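Local coordinates for iron-chelator utilization protein (Thermobifida fusca TM51, PDB 4YHB), which probably reduces ferric siderophores with its bound flavin-adenine dinucleotide to release iron inside the cell, at residues L45-P59 / L126-P138. Residues are numbered along the deposited sequence; the frame is centred on the assembly and turned at random.
Sequences LRSDNFADHVKLWFP and LGVLGPRGTVYYP. With ZN (zinc ion), chain D; FAD (flavin-adenine dinucleotide), chain C.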
ATOM      1  N   LEU A  45       8.221 -15.756   6.654  1.00 27.19           N
ATOM      2  CA  LEU A  45       7.735 -14.571   5.945  1.00 27.98           C
ATOM      3  C   LEU A  45       8.888 -13.596   5.705  1.00 27.74           C
ATOM      4  O   LEU A  45       9.716 -13.387   6.586  1.00 29.25           O
ATOM      5  CB  LEU A  45       6.601 -13.895   6.729  1.00 30.03           C
ATOM      6  CG  LEU A  45       5.926 -12.673   6.084  1.00 29.31           C
ATOM      7  CD1 LEU A  45       5.183 -13.076   4.826  1.00 27.37           C
ATOM      8  CD2 LEU A  45       4.977 -11.985   7.073  1.00 29.26           C
ATOM      9  N   ARG A  46       8.940 -13.019   4.506  1.00 29.57           N
ATOM     10  CA  ARG A  46       9.947 -12.018   4.145  1.00 31.13           C
ATOM     11  C   ARG A  46       9.321 -10.748   3.563  1.00 27.55           C
ATOM     12  O   ARG A  46       8.297 -10.807   2.891  1.00 25.34           O
ATOM     13  CB  ARG A  46      10.928 -12.572   3.107  1.00 35.21           C
ATOM     14  CG  ARG A  46      11.685 -13.821   3.500  1.00 39.89           C
ATOM     15  CD  ARG A  46      12.660 -14.186   2.382  1.00 46.80           C
ATOM     16  NE  ARG A  46      13.521 -13.051   2.039  1.00 49.92           N
ATOM     17  CZ  ARG A  46      14.278 -12.985   0.948  1.00 47.43           C
ATOM     18  NH1 ARG A  46      14.279 -13.986   0.076  1.00 46.22           N
ATOM     19  NH2 ARG A  46      15.031 -11.912   0.727  1.00 44.51           N
ATOM     20  N   SER A  47       9.968  -9.613   3.790  1.00 25.47           N
ATOM     21  CA  SER A  47       9.605  -8.380   3.101  1.00 27.25           C
ATOM     22  C   SER A  47      10.825  -7.481   3.015  1.00 27.68           C
ATOM     23  O   SER A  47      11.318  -7.002   4.032  1.00 32.68           O
ATOM     24  CB  SER A  47       8.456  -7.657   3.813  1.00 24.79           C
ATOM     25  OG  SER A  47       8.193  -6.407   3.180  1.00 24.33           O
ATOM     26  N   ASP A  48      11.321  -7.258   1.803  1.00 25.04           N
ATOM     27  CA  ASP A  48      12.562  -6.510   1.639  1.00 27.80           C
ATOM     28  C   ASP A  48      12.367  -5.063   1.177  1.00 25.63           C
ATOM     29  O   ASP A  48      13.265  -4.237   1.333  1.00 27.33           O
ATOM     30  CB  ASP A  48      13.481  -7.237   0.652  1.00 27.76           C
ATOM     31  CG  ASP A  48      14.009  -8.539   1.214  1.00 32.10           C
ATOM     32  OD1 ASP A  48      14.864  -8.480   2.118  1.00 31.62           O
ATOM     33  OD2 ASP A  48      13.556  -9.616   0.770  1.00 31.87           O
ATOM     34  N   ASN A  49      11.209  -4.745   0.613  1.00 22.71           N
ATOM     35  CA  ASN A  49      11.038  -3.418   0.015  1.00 23.02           C
ATOM     36  C   ASN A  49       9.685  -2.760   0.301  1.00 23.58           C
ATOM     37  O   ASN A  49       8.735  -3.431   0.701  1.00 20.95           O
ATOM     38  CB  ASN A  49      11.278  -3.506  -1.491  1.00 23.85           C
ATOM     39  CG  ASN A  49      12.741  -3.759  -1.819  1.00 31.01           C
ATOM     40  OD1 ASN A  49      13.569  -2.839  -1.752  1.00 30.49           O
ATOM     41  ND2 ASN A  49      13.074  -5.007  -2.145  1.00 26.30           N
ATOM     42  N   PHE A  50       9.616  -1.447   0.068  1.00 25.00           N
ATOM     43  CA  PHE A  50       8.545  -0.608   0.602  1.00 22.52           C
ATOM     44  C   PHE A  50       7.159  -0.902   0.041  1.00 22.27           C
ATOM     45  O   PHE A  50       6.162  -0.707   0.736  1.00 20.28           O
ATOM     46  CB  PHE A  50       8.868   0.877   0.377  1.00 23.26           C
ATOM     47  CG  PHE A  50       8.660   1.340  -1.040  1.00 26.63           C
ATOM     48  CD1 PHE A  50       7.490   1.994  -1.404  1.00 27.91           C
ATOM     49  CD2 PHE A  50       9.636   1.131  -2.004  1.00 27.30           C
ATOM     50  CE1 PHE A  50       7.296   2.423  -2.705  1.00 27.79           C
ATOM     51  CE2 PHE A  50       9.451   1.555  -3.299  1.00 31.05           C
ATOM     52  CZ  PHE A  50       8.280   2.204  -3.657  1.00 30.72           C
ATOM     53  N   ALA A  51       7.072  -1.347  -1.204  1.00 19.76           N
ATOM     54  CA  ALA A  51       5.757  -1.587  -1.785  1.00 22.97           C
ATOM     55  C   ALA A  51       5.334  -3.055  -1.730  1.00 21.96           C
ATOM     56  O   ALA A  51       4.338  -3.431  -2.358  1.00 20.39           O
ATOM     57  CB  ALA A  51       5.712  -1.082  -3.222  1.00 23.13           C
ATOM     58  N   ASP A  52       6.079  -3.876  -0.986  1.00 20.77           N
ATOM     59  CA  ASP A  52       5.701  -5.280  -0.789  1.00 20.71           C
ATOM     60  C   ASP A  52       4.256  -5.370  -0.307  1.00 21.77           C
ATOM     61  O   ASP A  52       3.822  -4.575   0.524  1.00 19.42           O
ATOM     62  CB  ASP A  52       6.604  -5.974   0.228  1.00 21.84           C
ATOM     63  CG  ASP A  52       8.011  -6.216  -0.286  1.00 21.94           C
ATOM     64  OD1 ASP A  52       8.282  -5.970  -1.486  1.00 23.04           O
ATOM     65  OD2 ASP A  52       8.840  -6.682   0.527  1.00 24.18           O
ATOM     66  N   HIS A  53       3.503  -6.329  -0.830  1.00 21.64           N
ATOM     67  CA  HIS A  53       2.102  -6.453  -0.428  1.00 19.12           C
ATOM     68  C   HIS A  53       1.647  -7.901  -0.400  1.00 22.93           C
ATOM     69  O   HIS A  53       2.146  -8.754  -1.138  1.00 19.08           O
ATOM     70  CB  HIS A  53       1.192  -5.640  -1.360  1.00 18.61           C
ATOM     71  CG  HIS A  53       1.400  -5.943  -2.811  1.00 20.16           C
ATOM     72  ND1 HIS A  53       2.449  -5.415  -3.534  1.00 20.48           N
ATOM     73  CD2 HIS A  53       0.704  -6.724  -3.672  1.00 18.69           C
ATOM     74  CE1 HIS A  53       2.383  -5.849  -4.781  1.00 22.73           C
ATOM     75  NE2 HIS A  53       1.340  -6.652  -4.886  1.00 23.39           N
ATOM     76  N   VAL A  54       0.678  -8.162   0.463  1.00 20.71           N
ATOM     77  CA  VAL A  54       0.094  -9.484   0.600  1.00 21.13           C
ATOM     78  C   VAL A  54      -1.330  -9.442   0.094  1.00 20.04           C
ATOM     79  O   VAL A  54      -1.895  -8.360  -0.125  1.00 20.51           O
ATOM     80  CB  VAL A  54       0.102  -9.969   2.071  1.00 17.13           C
ATOM     81  CG1 VAL A  54       1.508 -10.195   2.543  1.00 19.94           C
ATOM     82  CG2 VAL A  54      -0.614  -8.956   2.985  1.00 16.50           C
ATOM     83  N   LYS A  55      -1.915 -10.613  -0.105  1.00 16.55           N
ATOM     84  CA  LYS A  55      -3.353 -10.699  -0.277  1.00 16.36           C
ATOM     85  C   LYS A  55      -3.931 -11.180   1.039  1.00 17.37           C
ATOM     86  O   LYS A  55      -3.541 -12.229   1.558  1.00 17.38           O
ATOM     87  CB  LYS A  55      -3.740 -11.646  -1.427  1.00 19.94           C
ATOM     88  CG  LYS A  55      -3.701 -11.006  -2.815  1.00 23.91           C
ATOM     89  CD  LYS A  55      -3.690 -12.066  -3.923  1.00 26.16           C
ATOM     90  CE  LYS A  55      -4.081 -11.453  -5.258  1.00 28.14           C
ATOM     91  NZ  LYS A  55      -3.249 -10.267  -5.618  1.00 26.14           N
ATOM     92  N   LEU A  56      -4.848 -10.398   1.589  1.00 16.88           N
ATOM     93  CA  LEU A  56      -5.554 -10.787   2.797  1.00 17.31           C
ATOM     94  C   LEU A  56      -6.871 -11.444   2.441  1.00 16.66           C
ATOM     95  O   LEU A  56      -7.639 -10.928   1.620  1.00 17.77           O
ATOM     96  CB  LEU A  56      -5.804  -9.564   3.703  1.00 17.13           C
ATOM     97  CG  LEU A  56      -4.528  -8.895   4.215  1.00 18.87           C
ATOM     98  CD1 LEU A  56      -4.866  -7.736   5.163  1.00 16.73           C
ATOM     99  CD2 LEU A  56      -3.601  -9.904   4.904  1.00 16.99           C
ATOM    100  N   TRP A  57      -7.149 -12.565   3.094  1.00 16.34           N
ATOM    101  CA  TRP A  57      -8.351 -13.345   2.833  1.00 18.18           C
ATOM    102  C   TRP A  57      -9.321 -13.213   4.001  1.00 18.60           C
ATOM    103  O   TRP A  57      -9.021 -13.619   5.126  1.00 19.52           O
ATOM    104  CB  TRP A  57      -7.983 -14.825   2.575  1.00 18.40           C
ATOM    105  CG  TRP A  57      -7.222 -15.024   1.284  1.00 18.53           C
ATOM    106  CD1 TRP A  57      -6.036 -14.441   0.930  1.00 20.35           C
ATOM    107  CD2 TRP A  57      -7.592 -15.873   0.182  1.00 19.77           C
ATOM    108  NE1 TRP A  57      -5.651 -14.872  -0.327  1.00 18.99           N
ATOM    109  CE2 TRP A  57      -6.589 -15.743  -0.804  1.00 19.52           C
ATOM    110  CE3 TRP A  57      -8.669 -16.733  -0.061  1.00 22.70           C
ATOM    111  CZ2 TRP A  57      -6.632 -16.445  -2.016  1.00 20.95           C
ATOM    112  CZ3 TRP A  57      -8.712 -17.423  -1.269  1.00 23.12           C
ATOM    113  CH2 TRP A  57      -7.698 -17.270  -2.227  1.00 22.49           C
ATOM    114  N   PHE A  58     -10.485 -12.633   3.715  1.00 19.84           N
ATOM    115  CA  PHE A  58     -11.426 -12.182   4.736  1.00 19.11           C
ATOM    116  C   PHE A  58     -12.598 -13.149   4.918  1.00 19.59           C
ATOM    117  O   PHE A  58     -12.982 -13.848   3.974  1.00 21.64           O
ATOM    118  CB  PHE A  58     -11.988 -10.789   4.369  1.00 16.46           C
ATOM    119  CG  PHE A  58     -10.965  -9.675   4.384  1.00 17.88           C
ATOM    120  CD1 PHE A  58     -10.730  -8.949   5.543  1.00 19.40           C
ATOM    121  CD2 PHE A  58     -10.248  -9.350   3.241  1.00 20.45           C
ATOM    122  CE1 PHE A  58      -9.803  -7.918   5.567  1.00 20.30           C
ATOM    123  CE2 PHE A  58      -9.304  -8.316   3.259  1.00 18.95           C
ATOM    124  CZ  PHE A  58      -9.083  -7.608   4.421  1.00 21.31           C
ATOM    125  N   PRO A  59     -13.206 -13.151   6.116  1.00 22.92           N
ATOM    126  CA  PRO A  59     -14.467 -13.877   6.324  1.00 27.14           C
ATOM    127  C   PRO A  59     -15.626 -13.183   5.613  1.00 33.36           C
ATOM    128  O   PRO A  59     -15.551 -11.977   5.368  1.00 26.48           O
ATOM    129  CB  PRO A  59     -14.657 -13.824   7.843  1.00 25.83           C
ATOM    130  CG  PRO A  59     -14.000 -12.522   8.228  1.00 26.07           C
ATOM    131  CD  PRO A  59     -12.774 -12.446   7.340  1.00 22.11           C
ATOM    132  N   LEU A 126      -7.038 -13.725   9.777  1.00 17.49           N
ATOM    133  CA  LEU A 126      -7.061 -13.527   8.338  1.00 19.45           C
ATOM    134  C   LEU A 126      -6.139 -14.516   7.657  1.00 16.57           C
ATOM    135  O   LEU A 126      -5.065 -14.830   8.174  1.00 20.57           O
ATOM    136  CB  LEU A 126      -6.629 -12.102   7.973  1.00 17.74           C
ATOM    137  CG  LEU A 126      -7.526 -10.952   8.429  1.00 21.20           C
ATOM    138  CD1 LEU A 126      -6.887  -9.610   8.031  1.00 21.06           C
ATOM    139  CD2 LEU A 126      -8.913 -11.109   7.821  1.00 18.47           C
ATOM    140  N   GLY A 127      -6.550 -14.988   6.488  1.00 17.84           N
ATOM    141  CA  GLY A 127      -5.637 -15.702   5.612  1.00 17.58           C
ATOM    142  C   GLY A 127      -4.670 -14.688   5.018  1.00 22.00           C
ATOM    143  O   GLY A 127      -5.063 -13.576   4.647  1.00 15.92           O
ATOM    144  N   VAL A 128      -3.397 -15.054   4.946  1.00 19.54           N
ATOM    145  CA  VAL A 128      -2.385 -14.154   4.410  1.00 15.87           C
ATOM    146  C   VAL A 128      -1.598 -14.859   3.318  1.00 21.84           C
ATOM    147  O   VAL A 128      -0.899 -15.859   3.575  1.00 22.59           O
ATOM    148  CB  VAL A 128      -1.432 -13.651   5.512  1.00 19.99           C
ATOM    149  CG1 VAL A 128      -0.391 -12.714   4.918  1.00 25.26           C
ATOM    150  CG2 VAL A 128      -2.234 -12.943   6.623  1.00 21.31           C
ATOM    151  N   LEU A 129      -1.723 -14.357   2.090  1.00 19.86           N
ATOM    152  CA  LEU A 129      -1.016 -14.955   0.957  1.00 21.27           C
ATOM    153  C   LEU A 129       0.045 -14.008   0.395  1.00 21.64           C
ATOM    154  O   LEU A 129      -0.233 -12.837   0.111  1.00 20.64           O
ATOM    155  CB  LEU A 129      -2.012 -15.362  -0.137  1.00 19.70           C
ATOM    156  CG  LEU A 129      -1.415 -16.019  -1.393  1.00 21.04           C
ATOM    157  CD1 LEU A 129      -0.799 -17.385  -1.051  1.00 21.37           C
ATOM    158  CD2 LEU A 129      -2.485 -16.161  -2.466  1.00 23.88           C
ATOM    159  N   GLY A 130       1.264 -14.520   0.230  1.00 21.80           N
ATOM    160  CA  GLY A 130       2.354 -13.710  -0.273  1.00 21.74           C
ATOM    161  C   GLY A 130       3.206 -13.079   0.819  1.00 20.05           C
ATOM    162  O   GLY A 130       3.118 -13.489   1.973  1.00 21.86           O
ATOM    163  N   PRO A 131       4.020 -12.068   0.471  1.00 21.17           N
ATOM    164  CA  PRO A 131       4.128 -11.422  -0.842  1.00 21.03           C
ATOM    165  C   PRO A 131       4.637 -12.390  -1.898  1.00 22.71           C
ATOM    166  O   PRO A 131       5.380 -13.296  -1.555  1.00 22.94           O
ATOM    167  CB  PRO A 131       5.155 -10.305  -0.613  1.00 20.82           C
ATOM    168  CG  PRO A 131       5.229 -10.135   0.857  1.00 21.04           C
ATOM    169  CD  PRO A 131       4.975 -11.492   1.429  1.00 20.44           C
ATOM    170  N   ARG A 132       4.198 -12.219  -3.137  1.00 22.13           N
ATOM    171  CA  ARG A 132       4.629 -13.078  -4.233  1.00 26.22           C
ATOM    172  C   ARG A 132       6.130 -12.891  -4.468  1.00 26.78           C
ATOM    173  O   ARG A 132       6.845 -13.804  -4.905  1.00 29.10           O
ATOM    174  CB  ARG A 132       3.816 -12.749  -5.486  1.00 26.80           C
ATOM    175  CG  ARG A 132       4.263 -13.445  -6.776  1.00 29.32           C
ATOM    176  CD  ARG A 132       4.016 -14.947  -6.760  1.00 28.90           C
ATOM    177  NE  ARG A 132       5.101 -15.699  -6.128  1.00 26.94           N
ATOM    178  CZ  ARG A 132       5.220 -17.022  -6.220  1.00 33.60           C
ATOM    179  NH1 ARG A 132       4.323 -17.704  -6.919  1.00 27.74           N
ATOM    180  NH2 ARG A 132       6.223 -17.661  -5.618  1.00 29.19           N
ATOM    181  N   GLY A 133       6.601 -11.692  -4.153  1.00 26.61           N
ATOM    182  CA  GLY A 133       7.991 -11.334  -4.337  1.00 27.91           C
ATOM    183  C   GLY A 133       8.217  -9.883  -3.967  1.00 27.84           C
ATOM    184  O   GLY A 133       7.418  -9.286  -3.244  1.00 22.56           O
ATOM    185  N   THR A 134       9.310  -9.313  -4.453  1.00 23.39           N
ATOM    186  CA  THR A 134       9.727  -7.978  -4.028  1.00 25.35           C
ATOM    187  C   THR A 134      10.515  -7.315  -5.155  1.00 29.62           C
ATOM    188  O   THR A 134      11.115  -8.000  -5.992  1.00 28.34           O
ATOM    189  CB  THR A 134      10.574  -8.025  -2.721  1.00 23.79           C
ATOM    190  OG1 THR A 134      10.791  -6.696  -2.210  1.00 22.93           O
ATOM    191  CG2 THR A 134      11.925  -8.705  -2.958  1.00 26.02           C
ATOM    192  N   VAL A 135      10.484  -5.983  -5.193  1.00 28.54           N
ATOM    193  CA  VAL A 135      11.183  -5.238  -6.237  1.00 28.33           C
ATOM    194  C   VAL A 135      12.194  -4.271  -5.640  1.00 35.86           C
ATOM    195  O   VAL A 135      11.831  -3.383  -4.854  1.00 30.81           O
ATOM    196  CB  VAL A 135      10.203  -4.452  -7.122  1.00 32.28           C
ATOM    197  CG1 VAL A 135      10.952  -3.783  -8.268  1.00 38.64           C
ATOM    198  CG2 VAL A 135       9.115  -5.367  -7.648  1.00 31.95           C
ATOM    199  N   TYR A 136      13.461  -4.452  -6.008  1.00 33.08           N
ATOM    200  CA  TYR A 136      14.534  -3.561  -5.581  1.00 32.08           C
ATOM    201  C   TYR A 136      14.753  -2.443  -6.594  1.00 33.78           C
ATOM    202  O   TYR A 136      14.667  -2.663  -7.804  1.00 36.35           O
ATOM    203  CB  TYR A 136      15.853  -4.319  -5.404  1.00 32.43           C
ATOM    204  CG  TYR A 136      15.876  -5.364  -4.321  1.00 31.89           C
ATOM    205  CD1 TYR A 136      16.355  -5.068  -3.053  1.00 31.33           C
ATOM    206  CD2 TYR A 136      15.454  -6.664  -4.576  1.00 33.99           C
ATOM    207  CE1 TYR A 136      16.394  -6.037  -2.062  1.00 33.46           C
ATOM    208  CE2 TYR A 136      15.487  -7.634  -3.592  1.00 33.10           C
ATOM    209  CZ  TYR A 136      15.963  -7.316  -2.343  1.00 32.47           C
ATOM    210  OH  TYR A 136      16.000  -8.276  -1.368  1.00 33.87           O
ATOM    211  N   TYR A 137      15.059  -1.251  -6.096  1.00 34.55           N
ATOM    212  CA  TYR A 137      15.402  -0.126  -6.966  1.00 31.87           C
ATOM    213  C   TYR A 137      16.781   0.423  -6.622  1.00 33.83           C
ATOM    214  O   TYR A 137      17.199   0.375  -5.463  1.00 33.53           O
ATOM    215  CB  TYR A 137      14.355   0.991  -6.853  1.00 33.24           C
ATOM    216  CG  TYR A 137      12.998   0.624  -7.402  1.00 37.40           C
ATOM    217  CD1 TYR A 137      12.713   0.772  -8.752  1.00 35.90           C
ATOM    218  CD2 TYR A 137      11.995   0.137  -6.566  1.00 33.64           C
ATOM    219  CE1 TYR A 137      11.466   0.438  -9.261  1.00 38.43           C
ATOM    220  CE2 TYR A 137      10.749  -0.194  -7.064  1.00 34.81           C
ATOM    221  CZ  TYR A 137      10.490  -0.046  -8.408  1.00 39.00           C
ATOM    222  OH  TYR A 137       9.249  -0.382  -8.904  1.00 43.00           O
ATOM    223  N   PRO A 138      17.493   0.951  -7.632  1.00 36.53           N
ATOM    224  CA  PRO A 138      18.736   1.685  -7.372  1.00 41.14           C
ATOM    225  C   PRO A 138      18.452   2.969  -6.598  1.00 43.99           C
ATOM    226  O   PRO A 138      17.344   3.505  -6.684  1.00 38.98           O
ATOM    227  CB  PRO A 138      19.271   1.996  -8.774  1.00 38.68           C
ATOM    228  CG  PRO A 138      18.067   1.968  -9.657  1.00 41.95           C
ATOM    229  CD  PRO A 138      17.151   0.926  -9.066  1.00 37.65           C
TER
HETATM  230 ZN    ZN D 302       0.874  -7.408  -6.872  0.85 22.98          ZN
HETATM  231  PA  FAD C 301     -13.740  -3.613  -2.667  1.00 21.82           P
HETATM  232  O1A FAD C 301     -14.715  -4.796  -2.585  1.00 20.87           O
HETATM  233  O2A FAD C 301     -12.452  -3.976  -3.499  1.00 17.84           O
HETATM  234  O5B FAD C 301     -14.459  -2.439  -3.503  1.00 21.56           O
HETATM  235  C5B FAD C 301     -15.783  -2.120  -3.268  1.00 21.87           C
HETATM  236  C4B FAD C 301     -16.028  -0.647  -3.649  1.00 22.20           C
HETATM  237  O4B FAD C 301     -15.371   0.237  -2.783  1.00 23.45           O
HETATM  238  C3B FAD C 301     -15.571  -0.322  -5.008  1.00 23.19           C
HETATM  239  O3B FAD C 301     -16.519   0.547  -5.540  1.00 26.54           O
HETATM  240  C2B FAD C 301     -14.328   0.347  -4.814  1.00 20.03           C
HETATM  241  O2B FAD C 301     -14.042   1.342  -5.790  1.00 22.20           O
HETATM  242  C1B FAD C 301     -14.496   1.024  -3.520  1.00 21.50           C
HETATM  243  N9A FAD C 301     -13.275   1.195  -2.743  1.00 20.62           N
HETATM  244  C8A FAD C 301     -12.266   0.308  -2.609  1.00 21.27           C
HETATM  245  N7A FAD C 301     -11.337   0.833  -1.798  1.00 21.62           N
HETATM  246  C5A FAD C 301     -11.780   2.042  -1.382  1.00 18.92           C
HETATM  247  C6A FAD C 301     -11.263   3.034  -0.548  1.00 22.14           C
HETATM  248  N6A FAD C 301     -10.009   2.838   0.090  1.00 17.97           N
HETATM  249  N1A FAD C 301     -11.965   4.161  -0.343  1.00 21.45           N
HETATM  250  C2A FAD C 301     -13.162   4.350  -0.939  1.00 21.59           C
HETATM  251  N3A FAD C 301     -13.685   3.421  -1.744  1.00 22.61           N
HETATM  252  C4A FAD C 301     -13.007   2.277  -1.987  1.00 21.02           C
HETATM  253  N1  FAD C 301      -5.488  -0.322   0.830  1.00 15.73           N
HETATM  254  C2  FAD C 301      -5.308  -0.013   2.115  1.00 17.67           C
HETATM  255  O2  FAD C 301      -6.232   0.454   2.764  1.00 15.75           O
HETATM  256  N3  FAD C 301      -4.078  -0.239   2.670  1.00 16.35           N
HETATM  257  C4  FAD C 301      -3.056  -0.760   1.958  1.00 16.61           C
HETATM  258  O4  FAD C 301      -1.983  -0.947   2.516  1.00 16.97           O
HETATM  259  C4X FAD C 301      -3.214  -1.084   0.610  1.00 16.94           C
HETATM  260  N5  FAD C 301      -2.203  -1.613  -0.171  1.00 19.03           N
HETATM  261  C5X FAD C 301      -2.439  -1.920  -1.468  1.00 17.54           C
HETATM  262  C6  FAD C 301      -1.421  -2.464  -2.259  1.00 19.70           C
HETATM  263  C7  FAD C 301      -1.624  -2.752  -3.456  1.00 18.41           C
HETATM  264  C7M FAD C 301      -0.426  -3.343  -4.223  1.00 17.84           C
HETATM  265  C8  FAD C 301      -2.686  -2.622  -4.087  1.00 16.34           C
HETATM  266  C8M FAD C 301      -2.875  -2.970  -5.537  1.00 20.12           C
HETATM  267  C9  FAD C 301      -3.786  -2.103  -3.460  1.00 17.20           C
HETATM  268  C9A FAD C 301      -3.802  -1.665  -1.995  1.00 15.71           C
HETATM  269  N10 FAD C 301      -4.750  -1.146  -1.231  1.00 18.08           N
HETATM  270  C10 FAD C 301      -4.496  -0.843   0.061  1.00 16.31           C
HETATM  271  C1' FAD C 301      -6.089  -0.886  -1.804  1.00 15.48           C
HETATM  272  C2' FAD C 301      -7.064  -1.988  -1.530  1.00 16.98           C
HETATM  273  O2' FAD C 301      -6.611  -3.153  -2.098  1.00 17.67           O
HETATM  274  C3' FAD C 301      -8.454  -1.564  -2.122  1.00 19.30           C
HETATM  275  O3' FAD C 301      -8.791  -0.343  -1.541  1.00 16.51           O
HETATM  276  C4' FAD C 301      -9.541  -2.600  -2.022  1.00 20.18           C
HETATM  277  O4' FAD C 301     -10.510  -2.348  -2.948  1.00 19.00           O
HETATM  278  C5' FAD C 301     -10.231  -2.632  -0.648  1.00 18.16           C
HETATM  279  O5' FAD C 301     -10.982  -3.803  -0.434  1.00 19.43           O
HETATM  280  P   FAD C 301     -12.522  -3.603  -0.141  1.00 19.29           P
HETATM  281  O1P FAD C 301     -13.021  -5.061  -0.024  1.00 20.74           O
HETATM  282  O2P FAD C 301     -12.564  -2.567   1.015  1.00 19.95           O
HETATM  283  O3P FAD C 301     -13.582  -3.052  -1.175  1.00 22.02           O
HETATM  284  O   HOH W   1      15.259  -1.317  -3.269  1.00 36.50           O
HETATM  285  O   HOH W   2       8.889  -2.263  -3.975  1.00 29.18           O
HETATM  286  O   HOH W   3       8.086  -4.737  -3.842  1.00 24.58           O
HETATM  287  O   HOH W   4       5.126  -7.634  -3.212  1.00 20.39           O
HETATM  288  O   HOH W   5       3.029  -9.518  -3.752  1.00 25.41           O
HETATM  289  O   HOH W   6       2.881  -6.892  -7.550  1.00 28.46           O
HETATM  290  O   HOH W   7       1.700  -9.432  -6.247  1.00 21.44           O
HETATM  291  O   HOH W   8      -1.047  -8.097  -6.111  1.00 22.08           O
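Two groups of 45-59 grip the hydroxyl of T134: N49 ND2 donates to T134 OG1 (2.8 Å, N-H...O 166°, within the amide plane), and T134 OG1 donates to D52 OD1 (2.7 Å), using that oxygen's syn lone pair. T134 chi1 is -171°, which places OG1 opposite the backbone nitrogen and brings it between N49 ND2 and D52 OD1. D52 OD2 is also doubly held, by S47 OG from the anti side and by N49 N from above the carboxylate plane; the carboxylate thus ties both to the end of the type I turn N49-D52, which D52 N to N49 O closes. Replacing D52 with an alanine would probably leave the T134 hydroxyl without its acceptor and likely to turn, and S47 OG and N49 N without the oxygen they share. The N49 amide stands upright on the Y136 ring (planes 86° apart), ND2 over the ring centre, 3.3 Å above its plane. On the N-terminal side of P131, whose preceding peptide bond is cis, K55 N to L129 O and L129 N to K55 O (both 2.8 Å) mark a hydrogen-bonded antiparallel pair, and W57 with G127 is the next; a CB on G127 would clash with W57 CB. Between them L56 CD2 meets V128 CG2 at 3.7 Å. H53 NE2 binds zinc at 2.2 Å, with H265 and H266, while flavin C7M covers one ring face. In the six-stranded FAD-domain barrel, 53-57 lies between 86-95 and 125-129, whereas 133-136 pairs with 9-12.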